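Local atomic coordinates of hydrolase, haloacid dehalogenase-like family (Pseudomonas syringae pv. tomato, PDB entry 3S6J), a protein that belongs to the haloacid dehalogenase-like hydrolases, binds calcium in this crystal, and probably removes phosphate from sugar phosphates. Residues I37-M41 with W42-R46; L130-K134 with I135-T139; L213-L216 with N217-E221. All coordinates share one frame; numbering follows the deposited sequence.

In the fold
The chain is the hydrolase domain of a longer protein, and the three contacts are local, at a helix start, a turn and a helix end. Contact 1 belongs to the helical cap, whereas contacts 2 and 3 belong to the parallel-sheet core, at its two outermost strands, 137-138 and 207-209. Between centres, contacts 1 and 2 lie about 30 Å apart, on opposite sides of the chain's centre, contacts 1 and 3 about 32 Å, and contacts 2 and 3 about 24 Å. Asp12, Asp14 and Asp172 bind calcium. The side chain of His45 in contact 1 lies about 5 Å from a bound calcium ion, against about 12 Å for Ile137 and 13 Å for Leu215.

Contact 1. Residues I37-M41 with W42-R46; sequences IPLAM and WRIHR
Ala40 occupies the N-cap position of helix 41-47, and its carbonyl starts the first turn weakly: Arg43 N reaches Ala40 O at 3.2 Å with an N-H...O angle of only 127°. One residue on, the bond from His45 N to Met41 O (3.0 Å, 153°) has regular helical geometry. The backbone of Leu39 is extended, and its side chain reaches onto the start of the helix, CD2 lying 3.6 Å from Arg43 CB and 4.0 Å from Ile44 CG1. Ala40 meets the indole instead, its CB 3.5 Å from Trp42 CD1. The ring can fold back there because Trp42 CG stands between its own backbone N and carbonyl carbon (chi1 75°). Arg43 CG lies on one face of this indole, toward the rim, and the arginine chain bends at chi3, which leaves Trp42 CZ2 off-centre over its guanidinium. CZ3 lies similarly off-centre over that of Arg46, and Glu62 forms salt bridges with both arginines. The helix also carries His45 close to a bound calcium ion, NE2 bonded to Gly193 O and ND1 to Tyr22 OH of the second subunit. Asp19 of that subunit accepts a hydrogen bond from Met41 N. Selenomethionine Met41 packs on Val25 and Lys29 of helix 21-34, while Leu39 rests on Leu59 and Thr63 of helix 52-63, so this helix start joins two neighbouring helices of the cap.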
loop_
_atom_site.group_PDB
_atom_site.type_symbol
_atom_site.label_atom_id
_atom_site.label_comp_id
_atom_site.label_asym_id
_atom_site.label_seq_id
_atom_site.Cartn_x
_atom_site.Cartn_y
_atom_site.Cartn_z
ATOM N N ILE E 37 4.571 7.453 -18.459
ATOM C CA ILE E 37 4.972 6.137 -17.972
ATOM C C ILE E 37 3.921 5.708 -16.950
ATOM O O ILE E 37 4.099 5.870 -15.746
ATOM C CB ILE E 37 6.379 6.146 -17.332
ATOM C CG1 ILE E 37 7.381 6.808 -18.271
ATOM C CG2 ILE E 37 6.837 4.703 -16.977
ATOM C CD1 ILE E 37 8.832 6.648 -17.849
ATOM N N PRO E 38 2.792 5.198 -17.451
ATOM C CA PRO E 38 1.624 4.898 -16.634
ATOM C C PRO E 38 1.852 3.573 -15.933
ATOM O O PRO E 38 2.012 2.537 -16.589
ATOM C CB PRO E 38 0.502 4.793 -17.670
ATOM C CG PRO E 38 1.180 4.280 -18.889
ATOM C CD PRO E 38 2.598 4.815 -18.865
ATOM N N LEU E 39 1.906 3.621 -14.610
ATOM C CA LEU E 39 2.229 2.454 -13.799
ATOM C C LEU E 39 1.217 2.433 -12.684
ATOM O O LEU E 39 0.981 3.470 -12.070
ATOM C CB LEU E 39 3.613 2.614 -13.189
ATOM C CG LEU E 39 4.506 1.409 -13.406
ATOM C CD1 LEU E 39 5.402 1.651 -14.610
ATOM C CD2 LEU E 39 5.324 1.141 -12.154
ATOM N N ALA E 40 0.599 1.280 -12.440
ATOM C CA ALA E 40 -0.367 1.172 -11.350
ATOM C C ALA E 40 0.328 1.530 -10.041
ATOM O O ALA E 40 1.515 1.276 -9.850
ATOM C CB ALA E 40 -0.975 -0.231 -11.284
HETATM N N MSE E 41 -0.394 2.140 -9.127
HETATM C CA MSE E 41 0.262 2.551 -7.893
HETATM C C MSE E 41 0.808 1.451 -6.978
HETATM O O MSE E 41 1.751 1.700 -6.245
HETATM C CB MSE E 41 -0.593 3.562 -7.133
HETATM C CG MSE E 41 -0.167 4.978 -7.534
HETATM SE SE MSE E 41 -1.490 6.148 -7.067
HETATM C CE MSE E 41 -0.650 6.947 -5.479
ATOM N N TRP E 42 0.258 0.246 -7.030
ATOM C CA TRP E 42 0.835 -0.849 -6.233
ATOM C C TRP E 42 2.292 -1.181 -6.660
ATOM O O TRP E 42 3.144 -1.483 -5.804
ATOM C CB TRP E 42 -0.050 -2.103 -6.264
ATOM C CG TRP E 42 0.036 -2.859 -7.560
ATOM C CD1 TRP E 42 -0.617 -2.572 -8.725
ATOM C CD2 TRP E 42 0.820 -4.032 -7.817
ATOM N NE1 TRP E 42 -0.276 -3.497 -9.696
ATOM C CE2 TRP E 42 0.600 -4.399 -9.159
ATOM C CE3 TRP E 42 1.691 -4.800 -7.041
ATOM C CZ2 TRP E 42 1.234 -5.496 -9.751
ATOM C CZ3 TRP E 42 2.306 -5.893 -7.620
ATOM C CH2 TRP E 42 2.072 -6.229 -8.966
ATOM N N ARG E 43 2.573 -1.102 -7.966
ATOM C CA ARG E 43 3.920 -1.330 -8.500
ATOM C C ARG E 43 4.898 -0.255 -8.026
ATOM O O ARG E 43 6.058 -0.541 -7.761
ATOM C CB ARG E 43 3.926 -1.408 -10.056
ATOM C CG ARG E 43 2.786 -2.234 -10.669
ATOM C CD ARG E 43 3.040 -2.685 -12.115
ATOM N NE ARG E 43 3.914 -3.857 -12.087
ATOM C CZ ARG E 43 3.585 -5.078 -12.496
ATOM N NH1 ARG E 43 2.402 -5.325 -13.026
ATOM N NH2 ARG E 43 4.474 -6.051 -12.389
ATOM N N ILE E 44 4.435 0.992 -7.930
ATOM C CA ILE E 44 5.274 2.067 -7.387
ATOM C C ILE E 44 5.530 1.863 -5.885
ATOM O O ILE E 44 6.645 2.068 -5.394
ATOM C CB ILE E 44 4.661 3.469 -7.641
ATOM C CG1 ILE E 44 4.566 3.739 -9.156
ATOM C CG2 ILE E 44 5.509 4.544 -6.951
ATOM C CD1 ILE E 44 3.626 4.879 -9.573
ATOM N N HIS E 45 4.496 1.428 -5.173
ATOM C CA HIS E 45 4.566 1.216 -3.716
ATOM C C HIS E 45 5.571 0.109 -3.412
ATOM O O HIS E 45 6.289 0.165 -2.415
ATOM C CB HIS E 45 3.170 0.860 -3.156
ATOM C CG HIS E 45 3.080 0.863 -1.655
ATOM N ND1 HIS E 45 1.894 0.697 -0.989
ATOM C CD2 HIS E 45 4.037 1.036 -0.701
ATOM C CE1 HIS E 45 2.109 0.771 0.319
ATOM N NE2 HIS E 45 3.400 0.972 0.511
ATOM N N ARG E 46 5.634 -0.891 -4.285
ATOM C CA ARG E 46 6.567 -2.011 -4.115
ATOM C C ARG E 46 8.033 -1.571 -4.070
ATOM O O ARG E 46 8.863 -2.233 -3.446
ATOM C CB ARG E 46 6.415 -3.013 -5.268
ATOM C CG ARG E 46 5.331 -4.059 -5.098
ATOM C CD ARG E 46 5.729 -5.362 -5.832
ATOM N NE ARG E 46 6.149 -5.155 -7.228
ATOM C CZ ARG E 46 6.132 -6.108 -8.169
ATOM N NH1 ARG E 46 5.718 -7.340 -7.877
ATOM N NH2 ARG E 46 6.526 -5.836 -9.408
#

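Contact 2. Residues L130-K134 with I135-T139; sequences LDINK and INIVT
Leu130 touches Ile135 across a tight turn that completes a beta-alpha-beta crossover of the Rossmann-like core: strand 110-113 leads through helix 118-127 and this turn into the parallel edge strand 137-138. The contact is light, a methyl against a methyl, with Leu130 CD2 4.3 Å from Ile135 CG2. Asp131 contributes mainly its backbone, since its carbonyl oxygen accepts a bond from Lys134 N at 2.7 Å and thereby opens the 3-10 segment 132-134. Ile132 follows with two roles. Its carbonyl oxygen receives Ile135 N at 3.0 Å and an N-H...O angle of 163°, a second link between residues three apart. With CG1 anti to the backbone N (chi1 -176°), the side chain of Ile132 reaches Ile137, CG1 lying 3.9 Å from Ile137 CG2, and the two isoleucines cross at about a right angle. After Asn133, Lys134 closes the turn, its CB lying close to the following amide, and Ile135 then takes up an extended backbone.

Ile132, Ile135 and Ile137 face the sheet and the crossover helix. Ile132 and Ile135 both pack on Leu125 of helix 118-127, Ile135 also reaches Trp110 and Ile112, Ile137 packs on Ile112, and backbone bonds from Asn136 and Val138 to Ile112 bind the edge strand to its neighbour. Ile135 is packed tightly against the turn: with chi1 at 51°, its CG1 is brought to 3.1 Å from Ile132 O, directly beside the carbonyl that its own N-H engages.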
loop_
_atom_site.group_PDB
_atom_site.type_symbol
_atom_site.label_atom_id
_atom_site.label_comp_id
_atom_site.label_asym_id
_atom_site.label_seq_id
_atom_site.Cartn_x
_atom_site.Cartn_y
_atom_site.Cartn_z
ATOM N N LEU E 130 12.893 17.288 14.262
ATOM C CA LEU E 130 14.341 17.101 14.336
ATOM C C LEU E 130 15.051 17.926 13.258
ATOM O O LEU E 130 14.575 18.061 12.118
ATOM C CB LEU E 130 14.729 15.621 14.201
ATOM C CG LEU E 130 14.372 14.594 15.293
ATOM C CD1 LEU E 130 14.729 13.185 14.838
ATOM C CD2 LEU E 130 15.033 14.887 16.642
ATOM N N ASP E 131 16.206 18.471 13.621
ATOM C CA ASP E 131 17.007 19.246 12.689
ATOM C C ASP E 131 18.070 18.343 12.067
ATOM O O ASP E 131 18.924 17.802 12.764
ATOM C CB ASP E 131 17.642 20.425 13.425
ATOM C CG ASP E 131 18.453 21.324 12.519
ATOM O OD1 ASP E 131 19.051 20.819 11.548
ATOM O OD2 ASP E 131 18.497 22.544 12.788
ATOM N N ILE E 132 17.997 18.175 10.752
ATOM C CA ILE E 132 18.897 17.273 10.055
ATOM C C ILE E 132 20.336 17.404 10.560
ATOM O O ILE E 132 20.877 16.458 11.146
ATOM C CB ILE E 132 18.841 17.459 8.526
ATOM C CG1 ILE E 132 19.735 16.413 7.842
ATOM C CG2 ILE E 132 19.232 18.890 8.140
ATOM C CD1 ILE E 132 19.623 16.363 6.315
ATOM N N ASN E 133 20.943 18.576 10.371
ATOM C CA ASN E 133 22.341 18.763 10.760
ATOM C C ASN E 133 22.610 18.674 12.271
ATOM O O ASN E 133 23.718 18.947 12.728
ATOM C CB ASN E 133 22.942 20.035 10.130
ATOM C CG ASN E 133 22.204 21.305 10.526
ATOM O OD1 ASN E 133 21.812 22.106 9.667
ATOM N ND2 ASN E 133 22.021 21.502 11.827
ATOM N N LYS E 134 21.603 18.262 13.034
ATOM C CA LYS E 134 21.752 18.106 14.475
ATOM C C LYS E 134 21.658 16.643 14.938
ATOM O O LYS E 134 21.698 16.369 16.142
ATOM C CB LYS E 134 20.701 18.941 15.211
ATOM C CG LYS E 134 20.957 20.453 15.231
ATOM C CD LYS E 134 19.659 21.208 15.541
ATOM C CE LYS E 134 19.885 22.597 16.111
ATOM N NZ LYS E 134 19.920 22.554 17.603
ATOM N N ILE E 135 21.526 15.711 13.992
ATOM C CA ILE E 135 21.417 14.286 14.324
ATOM C C ILE E 135 22.380 13.422 13.517
ATOM O O ILE E 135 23.117 13.915 12.664
ATOM C CB ILE E 135 20.003 13.736 14.050
ATOM C CG1 ILE E 135 19.567 14.092 12.624
ATOM C CG2 ILE E 135 19.009 14.251 15.083
ATOM C CD1 ILE E 135 18.425 13.256 12.099
ATOM N N ASN E 136 22.356 12.123 13.797
ATOM C CA ASN E 136 23.089 11.145 13.003
ATOM C C ASN E 136 22.225 10.639 11.856
ATOM O O ASN E 136 21.253 9.911 12.067
ATOM C CB ASN E 136 23.521 9.972 13.884
ATOM C CG ASN E 136 24.718 10.302 14.764
ATOM O OD1 ASN E 136 25.472 11.243 14.502
ATOM N ND2 ASN E 136 24.911 9.507 15.798
ATOM N N ILE E 137 22.569 11.038 10.640
ATOM C CA ILE E 137 21.803 10.635 9.471
ATOM C C ILE E 137 22.680 10.501 8.234
ATOM O O ILE E 137 23.621 11.272 8.033
ATOM C CB ILE E 137 20.649 11.620 9.175
ATOM C CG1 ILE E 137 19.893 11.193 7.915
ATOM C CG2 ILE E 137 21.177 13.041 9.018
ATOM C CD1 ILE E 137 18.604 11.958 7.698
ATOM N N VAL E 138 22.369 9.498 7.421
ATOM C CA VAL E 138 23.012 9.304 6.128
ATOM C C VAL E 138 21.939 9.345 5.053
ATOM O O VAL E 138 20.859 8.778 5.228
ATOM C CB VAL E 138 23.750 7.954 6.061
ATOM C CG1 VAL E 138 24.194 7.671 4.661
ATOM C CG2 VAL E 138 24.953 7.971 6.981
ATOM N N THR E 139 22.226 10.033 3.952
ATOM C CA THR E 139 21.294 10.109 2.836
ATOM C C THR E 139 21.920 9.567 1.556
ATOM O O THR E 139 23.111 9.251 1.512
ATOM C CB THR E 139 20.786 11.561 2.606
ATOM O OG1 THR E 139 21.844 12.375 2.077
ATOM C CG2 THR E 139 20.317 12.159 3.900
#

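Contact 3. Residues L213-L216 with N217-E221; sequences LDLL and NHLDE
Leu213 O accepts Asn217 N at 3.0 Å in an alpha-type bond, and further on bonds spanning three residues appear, from His218 N to Leu215 O (2.9 Å) and from Leu219 N to Leu216 O (3.2 Å). Helix 212-217 follows strand 207-209, the last of the parallel sheet in the Rossmann-like core; the three-residue bonds lie at its end, ahead of a weakly bonded turn near 219-222.

On the sheet side, Leu215 rests on Tyr209, and its CD1 comes within 4.4 Å of Leu219 CD1; Leu216 turns to Leu99 and Thr102 of helix 96-105. The carboxylate of Asp214 has polar partners on both oxygens. Its OD2 is bonded to Glu210 N, while OD1 lies 3.3 Å from His218 CD2, the carboxylate standing almost perpendicular to the imidazole (86°). Tyr209 meets that same imidazole with its own ring. Asp214 OD1 takes a water's hydrogen at 2.6 Å, and the same water accepts a weak bond from Asn217 ND2 at 3.3 Å.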
loop_
_atom_site.group_PDB
_atom_site.type_symbol
_atom_site.label_atom_id
_atom_site.label_comp_id
_atom_site.label_asym_id
_atom_site.label_seq_id
_atom_site.Cartn_x
_atom_site.Cartn_y
_atom_site.Cartn_z
ATOM N N LEU E 213 5.859 2.162 18.040
ATOM C CA LEU E 213 5.319 1.925 19.373
ATOM C C LEU E 213 5.306 0.435 19.638
ATOM O O LEU E 213 5.677 -0.020 20.730
ATOM C CB LEU E 213 3.908 2.503 19.528
ATOM C CG LEU E 213 3.198 2.376 20.891
ATOM C CD1 LEU E 213 3.934 3.133 21.990
ATOM C CD2 LEU E 213 1.751 2.885 20.822
ATOM N N ASP E 214 4.878 -0.331 18.640
ATOM C CA ASP E 214 4.792 -1.771 18.814
ATOM C C ASP E 214 6.189 -2.314 19.045
ATOM O O ASP E 214 6.413 -3.153 19.916
ATOM C CB ASP E 214 4.140 -2.445 17.608
ATOM C CG ASP E 214 3.796 -3.895 17.881
ATOM O OD1 ASP E 214 3.731 -4.251 19.091
ATOM O OD2 ASP E 214 3.598 -4.667 16.902
ATOM N N LEU E 215 7.137 -1.805 18.264
ATOM C CA LEU E 215 8.528 -2.210 18.403
ATOM C C LEU E 215 9.063 -1.823 19.784
ATOM O O LEU E 215 9.737 -2.610 20.451
ATOM C CB LEU E 215 9.363 -1.565 17.299
ATOM C CG LEU E 215 10.883 -1.560 17.434
ATOM C CD1 LEU E 215 11.429 -2.945 17.643
ATOM C CD2 LEU E 215 11.467 -0.955 16.188
ATOM N N LEU E 216 8.760 -0.600 20.204
ATOM C CA LEU E 216 9.213 -0.095 21.498
ATOM C C LEU E 216 8.766 -1.021 22.627
ATOM O O LEU E 216 9.540 -1.322 23.534
ATOM C CB LEU E 216 8.691 1.331 21.726
ATOM C CG LEU E 216 8.784 1.988 23.113
ATOM C CD1 LEU E 216 10.188 1.943 23.711
ATOM C CD2 LEU E 216 8.293 3.434 23.012
ATOM N N ASN E 217 7.517 -1.474 22.539
ATOM C CA ASN E 217 6.911 -2.350 23.535
ATOM C C ASN E 217 7.513 -3.739 23.555
ATOM O O ASN E 217 7.290 -4.484 24.488
ATOM C CB ASN E 217 5.401 -2.461 23.292
ATOM C CG ASN E 217 4.641 -1.238 23.782
ATOM O OD1 ASN E 217 5.104 -0.534 24.674
ATOM N ND2 ASN E 217 3.471 -0.978 23.196
ATOM N N HIS E 218 8.263 -4.087 22.515
ATOM C CA HIS E 218 8.902 -5.393 22.431
ATOM C C HIS E 218 10.407 -5.276 22.299
ATOM O O HIS E 218 11.077 -6.227 21.882
ATOM C CB HIS E 218 8.362 -6.163 21.235
ATOM C CG HIS E 218 6.908 -6.468 21.346
ATOM N ND1 HIS E 218 6.438 -7.686 21.786
ATOM C CD2 HIS E 218 5.821 -5.696 21.128
ATOM C CE1 HIS E 218 5.118 -7.655 21.815
ATOM N NE2 HIS E 218 4.719 -6.464 21.409
ATOM N N LEU E 219 10.939 -4.112 22.656
ATOM C CA LEU E 219 12.357 -3.834 22.476
ATOM C C LEU E 219 13.279 -4.938 23.029
ATOM O O LEU E 219 14.366 -5.195 22.486
ATOM C CB LEU E 219 12.695 -2.482 23.095
ATOM C CG LEU E 219 13.927 -1.766 22.553
ATOM C CD1 LEU E 219 13.794 -1.569 21.052
ATOM C CD2 LEU E 219 14.123 -0.429 23.287
ATOM N N ASP E 220 12.842 -5.595 24.095
ATOM C CA ASP E 220 13.634 -6.660 24.725
ATOM C C ASP E 220 13.789 -7.912 23.870
ATOM O O ASP E 220 14.808 -8.590 23.959
ATOM C CB ASP E 220 13.036 -7.055 26.077
ATOM C CG ASP E 220 13.129 -5.939 27.094
ATOM O OD1 ASP E 220 14.151 -5.208 27.072
ATOM O OD2 ASP E 220 12.178 -5.794 27.908
ATOM N N GLU E 221 12.771 -8.233 23.075
ATOM C CA GLU E 221 12.806 -9.407 22.196
ATOM C C GLU E 221 13.966 -9.323 21.215
ATOM O O GLU E 221 14.432 -10.338 20.681
ATOM C CB GLU E 221 11.516 -9.517 21.370
ATOM C CG GLU E 221 10.247 -9.864 22.166
ATOM C CD GLU E 221 9.038 -10.129 21.257
ATOM O OE1 GLU E 221 9.024 -9.649 20.093
ATOM O OE2 GLU E 221 8.094 -10.814 21.710
HETATM O O HOH W 1 2.281 -3.129 20.993
#